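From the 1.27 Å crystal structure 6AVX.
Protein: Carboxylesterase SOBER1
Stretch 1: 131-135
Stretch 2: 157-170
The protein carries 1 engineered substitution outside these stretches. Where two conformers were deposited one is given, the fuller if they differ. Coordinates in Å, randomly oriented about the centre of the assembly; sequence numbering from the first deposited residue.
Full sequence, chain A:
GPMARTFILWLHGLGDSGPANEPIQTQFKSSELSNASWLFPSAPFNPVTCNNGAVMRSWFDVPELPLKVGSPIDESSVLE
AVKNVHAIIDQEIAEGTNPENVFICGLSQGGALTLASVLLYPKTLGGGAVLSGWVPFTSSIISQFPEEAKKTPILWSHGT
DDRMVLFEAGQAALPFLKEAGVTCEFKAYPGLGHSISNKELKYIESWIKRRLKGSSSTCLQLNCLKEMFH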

# COMPACT_ATOMS: atom_id res chain seq x y z
N LEU A 131 -0.16 5.28 0.67
CA LEU A 131 0.38 6.60 0.98
C LEU A 131 1.52 6.86 0.01
O LEU A 131 2.55 6.17 0.04
CB LEU A 131 0.87 6.69 2.42
CG LEU A 131 -0.19 6.61 3.53
CD1 LEU A 131 -0.66 5.19 3.79
CD2 LEU A 131 0.37 7.21 4.81
N SER A 132 1.34 7.82 -0.87
CA SER A 132 2.42 8.28 -1.74
C SER A 132 3.01 7.15 -2.57
O SER A 132 4.22 7.08 -2.78
CB SER A 132 3.50 8.99 -0.93
OG SER A 132 2.91 9.98 -0.09
N GLY A 133 2.15 6.28 -3.06
CA GLY A 133 2.56 5.15 -3.85
C GLY A 133 2.45 5.39 -5.35
O GLY A 133 2.37 6.52 -5.83
N TRP A 134 2.44 4.28 -6.08
CA TRP A 134 2.31 4.31 -7.53
C TRP A 134 1.73 2.98 -7.96
O TRP A 134 1.64 2.05 -7.18
CB TRP A 134 3.65 4.59 -8.21
CG TRP A 134 4.70 3.52 -8.01
CD1 TRP A 134 4.95 2.47 -8.84
CD2 TRP A 134 5.68 3.44 -6.97
NE1 TRP A 134 6.00 1.74 -8.38
CE2 TRP A 134 6.49 2.32 -7.24
CE3 TRP A 134 5.97 4.23 -5.86
CZ2 TRP A 134 7.56 1.96 -6.42
CZ3 TRP A 134 7.03 3.88 -5.05
CH2 TRP A 134 7.83 2.75 -5.35
N VAL A 135 1.32 2.90 -9.22
CA VAL A 135 0.77 1.67 -9.79
C VAL A 135 1.94 0.82 -10.28
O VAL A 135 2.63 1.24 -11.22
CB VAL A 135 -0.21 1.97 -10.92
CG1 VAL A 135 -0.80 0.68 -11.47
CG2 VAL A 135 -1.34 2.87 -10.42
N SER A 157 -3.66 8.44 -0.53
CA SER A 157 -3.25 9.73 0.02
C SER A 157 -1.96 10.13 -0.66
O SER A 157 -1.05 9.30 -0.77
CB SER A 157 -3.00 9.58 1.52
OG SER A 157 -4.19 9.20 2.21
N HIS A 158 -1.85 11.36 -1.14
CA HIS A 158 -0.64 11.78 -1.85
C HIS A 158 -0.41 13.27 -1.62
O HIS A 158 -1.35 14.07 -1.66
CB HIS A 158 -0.75 11.50 -3.34
CG HIS A 158 0.53 11.05 -3.99
ND1 HIS A 158 0.67 9.79 -4.54
CD2 HIS A 158 1.71 11.68 -4.19
CE1 HIS A 158 1.89 9.67 -5.04
NE2 HIS A 158 2.54 10.80 -4.83
N GLY A 159 0.86 13.62 -1.43
CA GLY A 159 1.24 15.01 -1.27
C GLY A 159 1.42 15.67 -2.62
O GLY A 159 2.04 15.12 -3.53
N THR A 160 0.88 16.88 -2.75
CA THR A 160 0.94 17.55 -4.04
C THR A 160 2.35 17.95 -4.42
O THR A 160 2.64 18.10 -5.61
CB THR A 160 0.06 18.80 -4.08
OG1 THR A 160 0.52 19.74 -3.10
CG2 THR A 160 -1.39 18.48 -3.80
N ASP A 161 3.24 18.12 -3.44
CA ASP A 161 4.58 18.63 -3.68
C ASP A 161 5.63 17.53 -3.70
O ASP A 161 6.83 17.82 -3.65
CB ASP A 161 4.93 19.70 -2.64
CG ASP A 161 4.15 20.99 -2.83
OD1 ASP A 161 3.16 20.98 -3.59
OD2 ASP A 161 4.54 22.01 -2.22
N ASP A 162 5.21 16.28 -3.79
CA ASP A 162 6.12 15.14 -3.77
C ASP A 162 6.93 15.12 -5.06
O ASP A 162 6.37 15.04 -6.16
CB ASP A 162 5.26 13.88 -3.64
CG ASP A 162 6.05 12.64 -3.29
OD1 ASP A 162 7.24 12.52 -3.66
OD2 ASP A 162 5.45 11.74 -2.64
N ARG A 163 8.26 15.16 -4.93
CA ARG A 163 9.18 15.10 -6.06
C ARG A 163 9.93 13.78 -6.10
O ARG A 163 10.84 13.61 -6.93
CB ARG A 163 10.16 16.28 -6.03
CG ARG A 163 9.46 17.63 -6.14
CD ARG A 163 10.41 18.77 -6.49
NE ARG A 163 11.20 18.48 -7.70
CZ ARG A 163 12.51 18.65 -7.81
NH1 ARG A 163 13.23 19.16 -6.82
NH2 ARG A 163 13.12 18.34 -8.95
N MET A 164 9.56 12.83 -5.25
CA MET A 164 10.14 11.51 -5.29
C MET A 164 9.22 10.50 -5.95
O MET A 164 9.68 9.71 -6.77
CB MET A 164 10.54 11.06 -3.90
CG MET A 164 11.66 11.92 -3.39
SD MET A 164 12.07 11.62 -1.68
CE MET A 164 12.59 9.90 -1.76
N VAL A 165 7.95 10.54 -5.61
CA VAL A 165 6.90 9.84 -6.32
C VAL A 165 5.93 10.95 -6.70
O VAL A 165 5.20 11.47 -5.86
CB VAL A 165 6.22 8.77 -5.46
CG1 VAL A 165 5.08 8.12 -6.25
CG2 VAL A 165 7.23 7.72 -5.03
N LEU A 166 6.01 11.39 -7.96
CA LEU A 166 5.29 12.58 -8.36
C LEU A 166 3.80 12.42 -8.12
O LEU A 166 3.23 11.34 -8.28
CB LEU A 166 5.51 12.90 -9.83
CG LEU A 166 6.92 13.20 -10.31
CD1 LEU A 166 6.80 14.13 -11.49
CD2 LEU A 166 7.80 13.82 -9.27
N PHE A 167 3.16 13.52 -7.75
CA PHE A 167 1.72 13.53 -7.54
C PHE A 167 0.98 12.95 -8.75
O PHE A 167 -0.01 12.23 -8.60
CB PHE A 167 1.29 14.97 -7.24
CG PHE A 167 -0.17 15.12 -6.87
CD1 PHE A 167 -0.64 14.71 -5.64
CD2 PHE A 167 -1.05 15.74 -7.75
CE1 PHE A 167 -1.97 14.88 -5.29
CE2 PHE A 167 -2.39 15.90 -7.41
CZ PHE A 167 -2.84 15.48 -6.17
N GLU A 168 1.48 13.23 -9.96
CA GLU A 168 0.83 12.69 -11.16
C GLU A 168 0.85 11.17 -11.20
O GLU A 168 -0.04 10.55 -11.79
CB GLU A 168 1.50 13.25 -12.43
CG GLU A 168 2.96 12.86 -12.58
CD GLU A 168 3.45 12.97 -14.02
OE1 GLU A 168 4.20 12.07 -14.47
OE2 GLU A 168 3.07 13.95 -14.70
N ALA A 169 1.86 10.53 -10.60
CA ALA A 169 1.87 9.08 -10.52
C ALA A 169 0.75 8.57 -9.63
O ALA A 169 0.21 7.48 -9.87
CB ALA A 169 3.21 8.57 -10.02
N GLY A 170 0.40 9.33 -8.59
CA GLY A 170 -0.73 8.96 -7.77
C GLY A 170 -2.04 9.20 -8.49
O GLY A 170 -2.93 8.35 -8.48
O HOH W 1 3.39 12.39 -1.11
O HOH W 2 1.53 5.27 -10.99

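Most unusual here is the backbone of Ser 132, whose positive phi and psi (56/40) lay its CA over one face of the His 158 imidazole, 3.7 Å from the ring centroid and 18° off the ring normal, a CH-pi contact. The ring is fixed by His 158 NE2 donating to Val 165 O (2.9 Å), while Gly 133 O approaches its edge, 3.3 Å from His 158 CE1. A CB on Gly 170 would lie 2.4 Å from His 158 ND1, so the glycine leaves room for the imidazole. The single direct hydrogen bond, Ser 132 N to Ser 157 O (2.8 Å, 166°), forms where the parallel bridge between Leu 131 and Ser 157 ends; Leu 131 CA also lies 3.5 Å from Ser 157 O, a CA-H...O contact. Water 1 donates to Ser 132 OG (2.7 Å) and Asp 162 OD2 (2.6 Å) and accepts from Gly 159 N (2.8 Å), linking the serine hydroxyl to two residues with which it makes no direct hydrogen bond. Asp 162 OD1 accepts from Met 164 N and Val 165 N, shaping the loop that presents Val 165. Val 165 points toward the first stretch: Val 165 CG2 packs 3.8 Å from Trp 134 CE3, and Val 165 CG1 lies 3.2 Å from Gly 133 O, which is buried without a hydrogen-bonding partner. Water 2 joins Val 135 N (3.0 Å) to Ala 169 O (2.8 Å). Both sides summed, 365 Å² is buried.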